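Local coordinates for protein ylmH (Streptococcus pneumoniae, PDB 2FPH) that is named as a cell division protein and probably binds RNA through an RRM-like domain, at residues Y28-E41 with E65-Q77. Sequence-based numbering, arbitrary orientation.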
loop_
_atom_site.group_PDB
_atom_site.type_symbol
_atom_site.label_atom_id
_atom_site.label_comp_id
_atom_site.label_asym_id
_atom_site.label_seq_id
_atom_site.Cartn_x
_atom_site.Cartn_y
_atom_site.Cartn_z
ATOM N N TYR A 28 -0.210 -17.960 -14.537
ATOM C CA TYR A 28 -1.192 -18.704 -13.678
ATOM C C TYR A 28 -0.617 -18.692 -12.244
ATOM O O TYR A 28 -0.471 -19.746 -11.491
ATOM C CB TYR A 28 -1.517 -20.086 -14.314
ATOM C CG TYR A 28 -2.545 -20.918 -13.658
ATOM C CD1 TYR A 28 -3.864 -20.782 -13.888
ATOM C CD2 TYR A 28 -2.133 -22.012 -12.891
ATOM C CE1 TYR A 28 -4.795 -21.639 -13.263
ATOM C CE2 TYR A 28 -3.010 -22.832 -12.305
ATOM C CZ TYR A 28 -4.344 -22.660 -12.482
ATOM O OH TYR A 28 -5.177 -23.532 -11.851
ATOM N N ALA A 29 -0.268 -17.472 -11.821
ATOM C CA ALA A 29 0.214 -17.263 -10.460
ATOM C C ALA A 29 -0.285 -15.931 -9.916
ATOM O O ALA A 29 -0.698 -15.085 -10.663
ATOM C CB ALA A 29 1.681 -17.272 -10.405
ATOM N N PRO A 30 -0.286 -15.755 -8.606
ATOM C CA PRO A 30 -0.822 -14.487 -8.081
ATOM C C PRO A 30 0.106 -13.345 -8.462
ATOM O O PRO A 30 1.352 -13.538 -8.531
ATOM C CB PRO A 30 -0.859 -14.695 -6.553
ATOM C CG PRO A 30 -0.747 -16.179 -6.409
ATOM C CD PRO A 30 0.153 -16.651 -7.533
ATOM N N PHE A 31 -0.505 -12.165 -8.640
ATOM C CA PHE A 31 0.210 -10.918 -8.825
ATOM C C PHE A 31 -0.226 -9.964 -7.714
ATOM O O PHE A 31 -1.408 -9.846 -7.449
ATOM C CB PHE A 31 -0.137 -10.257 -10.166
ATOM C CG PHE A 31 0.621 -8.968 -10.370
ATOM C CD1 PHE A 31 2.001 -9.010 -10.599
ATOM C CD2 PHE A 31 0.033 -7.729 -10.188
ATOM C CE1 PHE A 31 2.743 -7.864 -10.715
ATOM C CE2 PHE A 31 0.800 -6.555 -10.285
ATOM C CZ PHE A 31 2.173 -6.645 -10.545
ATOM N N LEU A 32 0.748 -9.365 -7.039
ATOM C CA LEU A 32 0.509 -8.382 -5.985
ATOM C C LEU A 32 0.837 -6.975 -6.515
ATOM O O LEU A 32 1.981 -6.691 -6.955
ATOM C CB LEU A 32 1.389 -8.715 -4.790
ATOM C CG LEU A 32 1.474 -7.742 -3.619
ATOM C CD1 LEU A 32 0.124 -7.716 -3.036
ATOM C CD2 LEU A 32 2.551 -8.182 -2.539
ATOM N N THR A 33 -0.140 -6.078 -6.407
ATOM C CA THR A 33 -0.031 -4.725 -6.864
ATOM C C THR A 33 0.738 -3.855 -5.896
ATOM O O THR A 33 0.959 -4.214 -4.693
ATOM C CB THR A 33 -1.417 -4.058 -7.052
ATOM O OG1 THR A 33 -2.032 -3.767 -5.751
ATOM C CG2 THR A 33 -2.314 -4.907 -7.838
ATOM N N PRO A 34 1.122 -2.672 -6.346
ATOM C CA PRO A 34 1.629 -1.676 -5.407
ATOM C C PRO A 34 0.498 -1.129 -4.567
ATOM O O PRO A 34 -0.673 -1.467 -4.764
ATOM C CB PRO A 34 2.120 -0.563 -6.317
ATOM C CG PRO A 34 2.045 -1.068 -7.669
ATOM C CD PRO A 34 1.138 -2.184 -7.729
ATOM N N PHE A 35 0.818 -0.175 -3.689
ATOM C CA PHE A 35 -0.287 0.526 -3.026
ATOM C C PHE A 35 -1.098 1.381 -4.017
ATOM O O PHE A 35 -0.525 2.130 -4.826
ATOM C CB PHE A 35 0.187 1.365 -1.873
ATOM C CG PHE A 35 0.584 0.572 -0.670
ATOM C CD1 PHE A 35 -0.387 0.250 0.276
ATOM C CD2 PHE A 35 1.881 0.182 -0.441
ATOM C CE1 PHE A 35 -0.079 -0.434 1.436
ATOM C CE2 PHE A 35 2.210 -0.550 0.745
ATOM C CZ PHE A 35 1.197 -0.819 1.698
ATOM N N ILE A 36 -2.416 1.239 -3.920
ATOM C CA ILE A 36 -3.392 1.994 -4.731
ATOM C C ILE A 36 -4.469 2.596 -3.862
ATOM O O ILE A 36 -4.681 2.181 -2.708
ATOM C CB ILE A 36 -4.014 1.031 -5.814
ATOM C CG1 ILE A 36 -4.791 -0.144 -5.211
ATOM C CG2 ILE A 36 -2.940 0.512 -6.767
ATOM C CD1 ILE A 36 -5.514 -1.011 -6.266
ATOM N N ASN A 37 -5.130 3.631 -4.378
ATOM C CA ASN A 37 -6.170 4.345 -3.643
ATOM C C ASN A 37 -7.534 3.658 -3.752
ATOM O O ASN A 37 -7.672 2.657 -4.464
ATOM C CB ASN A 37 -6.150 5.854 -4.017
ATOM C CG ASN A 37 -6.723 6.135 -5.386
ATOM O OD1 ASN A 37 -7.599 5.431 -5.880
ATOM N ND2 ASN A 37 -6.285 7.241 -5.982
ATOM N N PRO A 38 -8.498 4.036 -2.922
ATOM C CA PRO A 38 -9.797 3.365 -2.910
ATOM C C PRO A 38 -10.559 3.357 -4.265
ATOM O O PRO A 38 -11.191 2.395 -4.611
ATOM C CB PRO A 38 -10.544 4.158 -1.863
ATOM C CG PRO A 38 -9.476 4.614 -0.962
ATOM C CD PRO A 38 -8.414 5.087 -1.879
ATOM N N HIS A 39 -10.422 4.409 -5.028
ATOM C CA HIS A 39 -11.036 4.428 -6.333
ATOM C C HIS A 39 -10.404 3.439 -7.289
ATOM O O HIS A 39 -11.111 2.729 -7.945
ATOM C CB HIS A 39 -10.946 5.774 -6.975
ATOM C CG HIS A 39 -11.615 5.802 -8.309
ATOM N ND1 HIS A 39 -12.984 5.795 -8.443
ATOM C CD2 HIS A 39 -11.107 5.909 -9.565
ATOM C CE1 HIS A 39 -13.299 5.844 -9.729
ATOM N NE2 HIS A 39 -12.180 5.917 -10.431
ATOM N N GLN A 40 -9.081 3.360 -7.229
ATOM C CA GLN A 40 -8.295 2.399 -8.002
ATOM C C GLN A 40 -8.573 0.987 -7.589
ATOM O O GLN A 40 -8.682 0.089 -8.468
ATOM C CB GLN A 40 -6.829 2.717 -7.890
ATOM C CG GLN A 40 -6.475 4.030 -8.583
ATOM C CD GLN A 40 -5.114 4.568 -8.280
ATOM O OE1 GLN A 40 -4.504 4.229 -7.264
ATOM N NE2 GLN A 40 -4.657 5.522 -9.133
ATOM N N GLU A 41 -8.706 0.735 -6.288
ATOM C CA GLU A 41 -9.168 -0.581 -5.823
ATOM C C GLU A 41 -10.503 -0.987 -6.412
ATOM O O GLU A 41 -10.683 -2.153 -6.790
ATOM C CB GLU A 41 -9.224 -0.567 -4.273
ATOM C CG GLU A 41 -9.768 -1.778 -3.511
ATOM C CD GLU A 41 -10.044 -1.483 -2.022
ATOM O OE1 GLU A 41 -10.229 -0.292 -1.641
ATOM O OE2 GLU A 41 -10.108 -2.463 -1.214
ATOM N N GLU A 65 -7.046 3.141 3.916
ATOM C CA GLU A 65 -7.381 3.859 2.688
ATOM C C GLU A 65 -6.605 3.327 1.480
ATOM O O GLU A 65 -7.184 2.790 0.521
ATOM C CB GLU A 65 -7.209 5.361 2.870
ATOM C CG GLU A 65 -8.244 5.965 3.834
ATOM C CD GLU A 65 -9.678 5.417 3.676
ATOM O OE1 GLU A 65 -10.332 5.695 2.633
ATOM O OE2 GLU A 65 -10.188 4.718 4.614
ATOM N N TYR A 66 -5.301 3.451 1.543
ATOM C CA TYR A 66 -4.396 2.804 0.569
ATOM C C TYR A 66 -4.345 1.308 0.826
ATOM O O TYR A 66 -4.198 0.844 1.952
ATOM C CB TYR A 66 -3.008 3.454 0.606
ATOM C CG TYR A 66 -3.145 4.878 0.199
ATOM C CD1 TYR A 66 -3.423 5.227 -1.107
ATOM C CD2 TYR A 66 -3.107 5.882 1.149
ATOM C CE1 TYR A 66 -3.627 6.603 -1.460
ATOM C CE2 TYR A 66 -3.347 7.221 0.823
ATOM C CZ TYR A 66 -3.582 7.567 -0.450
ATOM O OH TYR A 66 -3.798 8.891 -0.693
ATOM N N VAL A 67 -4.373 0.542 -0.257
ATOM C CA VAL A 67 -4.382 -0.908 -0.190
ATOM C C VAL A 67 -3.475 -1.519 -1.204
ATOM O O VAL A 67 -3.090 -0.891 -2.172
ATOM C CB VAL A 67 -5.823 -1.497 -0.344
ATOM C CG1 VAL A 67 -6.706 -1.020 0.724
ATOM C CG2 VAL A 67 -6.407 -1.155 -1.695
ATOM N N ARG A 68 -3.102 -2.767 -0.977
ATOM C CA ARG A 68 -2.532 -3.581 -2.059
ATOM C C ARG A 68 -3.498 -4.687 -2.410
ATOM O O ARG A 68 -4.319 -5.145 -1.582
ATOM C CB ARG A 68 -1.175 -4.175 -1.667
ATOM C CG ARG A 68 -0.155 -3.207 -1.196
ATOM C CD ARG A 68 1.227 -3.792 -0.882
ATOM N NE ARG A 68 1.924 -4.216 -2.092
ATOM C CZ ARG A 68 3.116 -4.754 -2.117
ATOM N NH1 ARG A 68 3.726 -4.981 -0.992
ATOM N NH2 ARG A 68 3.736 -5.014 -3.274
ATOM N N VAL A 69 -3.464 -5.116 -3.672
ATOM C CA VAL A 69 -4.410 -6.078 -4.148
ATOM C C VAL A 69 -3.691 -7.274 -4.671
ATOM O O VAL A 69 -2.617 -7.182 -5.311
ATOM C CB VAL A 69 -5.358 -5.437 -5.270
ATOM C CG1 VAL A 69 -6.134 -6.433 -6.104
ATOM C CG2 VAL A 69 -6.346 -4.403 -4.671
ATOM N N LEU A 70 -4.297 -8.411 -4.432
ATOM C CA LEU A 70 -3.762 -9.643 -4.992
ATOM C C LEU A 70 -4.717 -10.148 -6.053
ATOM O O LEU A 70 -5.925 -10.273 -5.829
ATOM C CB LEU A 70 -3.599 -10.627 -3.871
ATOM C CG LEU A 70 -2.399 -10.577 -2.988
ATOM C CD1 LEU A 70 -2.695 -11.372 -1.738
ATOM C CD2 LEU A 70 -1.228 -11.154 -3.896
ATOM N N LEU A 71 -4.188 -10.431 -7.246
ATOM C CA LEU A 71 -4.959 -11.020 -8.354
ATOM C C LEU A 71 -4.498 -12.460 -8.491
ATOM O O LEU A 71 -3.295 -12.672 -8.491
ATOM C CB LEU A 71 -4.682 -10.218 -9.631
ATOM C CG LEU A 71 -5.151 -8.743 -9.622
ATOM C CD1 LEU A 71 -4.623 -7.852 -10.741
ATOM C CD2 LEU A 71 -6.622 -8.684 -9.673
ATOM N N TYR A 72 -5.381 -13.477 -8.650
ATOM C CA TYR A 72 -4.908 -14.855 -8.558
ATOM C C TYR A 72 -5.851 -15.881 -9.168
ATOM O O TYR A 72 -7.036 -15.596 -9.334
ATOM C CB TYR A 72 -4.565 -15.249 -7.136
ATOM C CG TYR A 72 -5.678 -14.950 -6.160
ATOM C CD1 TYR A 72 -5.781 -13.704 -5.589
ATOM C CD2 TYR A 72 -6.644 -15.901 -5.832
ATOM C CE1 TYR A 72 -6.815 -13.382 -4.733
ATOM C CE2 TYR A 72 -7.712 -15.565 -4.918
ATOM C CZ TYR A 72 -7.750 -14.321 -4.378
ATOM O OH TYR A 72 -8.786 -13.953 -3.510
ATOM N N PRO A 73 -5.277 -16.998 -9.624
ATOM C CA PRO A 73 -6.081 -18.142 -10.068
ATOM C C PRO A 73 -6.750 -18.800 -8.861
ATOM O O PRO A 73 -6.298 -18.595 -7.741
ATOM C CB PRO A 73 -5.042 -19.077 -10.676
ATOM C CG PRO A 73 -3.882 -18.211 -10.949
ATOM C CD PRO A 73 -3.842 -17.300 -9.765
ATOM N N ASP A 74 -7.717 -19.683 -9.127
ATOM C CA ASP A 74 -8.629 -20.214 -8.094
ATOM C C ASP A 74 -8.001 -21.169 -7.076
ATOM O O ASP A 74 -8.452 -21.221 -5.896
ATOM C CB ASP A 74 -9.829 -20.866 -8.742
ATOM C CG ASP A 74 -10.722 -19.869 -9.487
ATOM O OD1 ASP A 74 -10.771 -18.651 -9.141
ATOM O OD2 ASP A 74 -11.412 -20.224 -10.464
ATOM N N TYR A 75 -6.948 -21.857 -7.480
ATOM C CA TYR A 75 -6.227 -22.696 -6.557
ATOM C C TYR A 75 -5.726 -21.902 -5.311
ATOM O O TYR A 75 -5.581 -22.471 -4.235
ATOM C CB TYR A 75 -5.080 -23.405 -7.272
ATOM C CG TYR A 75 -3.892 -22.534 -7.624
ATOM C CD1 TYR A 75 -3.815 -21.902 -8.867
ATOM C CD2 TYR A 75 -2.832 -22.394 -6.745
ATOM C CE1 TYR A 75 -2.732 -21.087 -9.194
ATOM C CE2 TYR A 75 -1.715 -21.590 -7.067
ATOM C CZ TYR A 75 -1.683 -20.951 -8.303
ATOM O OH TYR A 75 -0.598 -20.190 -8.622
ATOM N N PHE A 76 -5.488 -20.600 -5.441
ATOM C CA PHE A 76 -4.809 -19.839 -4.376
ATOM C C PHE A 76 -5.878 -19.293 -3.377
ATOM O O PHE A 76 -6.785 -18.674 -3.798
ATOM C CB PHE A 76 -3.995 -18.714 -5.049
ATOM C CG PHE A 76 -3.020 -17.998 -4.132
ATOM C CD1 PHE A 76 -1.791 -18.566 -3.819
ATOM C CD2 PHE A 76 -3.300 -16.736 -3.659
ATOM C CE1 PHE A 76 -0.882 -17.912 -3.027
ATOM C CE2 PHE A 76 -2.379 -16.053 -2.851
ATOM C CZ PHE A 76 -1.178 -16.659 -2.515
ATOM N N GLN A 77 -5.858 -19.437 -2.050
ATOM C CA GLN A 77 -4.818 -19.594 -1.091
ATOM C C GLN A 77 -4.666 -18.312 -0.161
ATOM O O GLN A 77 -4.001 -18.475 0.787
ATOM C CB GLN A 77 -3.467 -20.085 -1.659
ATOM C CG GLN A 77 -3.207 -21.579 -1.586
ATOM C CD GLN A 77 -2.001 -22.038 -2.382
ATOM O OE1 GLN A 77 -0.858 -21.656 -2.085
ATOM N NE2 GLN A 77 -2.246 -22.868 -3.405
HETATM O O HOH W 1 -9.623 1.403 0.543
#
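Arg68 lies between Leu32 and Phe35 where the edge strand 31-32 pairs antiparallel with the central strand 69-72 of a three-stranded sheet in the N-terminal domain. Its CG sits over the centre of the Phe35 ring, 3.7 Å from the centroid, a CH-pi contact. A bend at chi3 (70°) then turns the guanidinium to the backbone of Thr33, where NE donates to Thr33 O at 2.8 Å, with the oxygen in the guanidinium plane. NH2 adds a weak bond to the same oxygen, and Leu32 CD2 covers one guanidinium face. Beyond Leu32 the register slips by one residue, and a separate bridge forms between Ile36 and Val67. Thr33 keeps the register of the first ladder: its N donates to Val69 O, while OG1 accepts from Val69 N at 2.9 Å and donates to Pro34 O. Trp20 of helix 11-27 stacks on Phe31, and Leu44 of helix 38-50 touches Thr33 and Val69. At the far end Pro30 CG sits over the centre of one face of the Phe76 ring, a CH-pi contact 3.5 Å from the centroid. The Tyr28 ring has Pro73 CB over one face and lies obliquely to Tyr75, planes 36° apart, while Tyr75 OH donates to Tyr28 O at 2.9 Å.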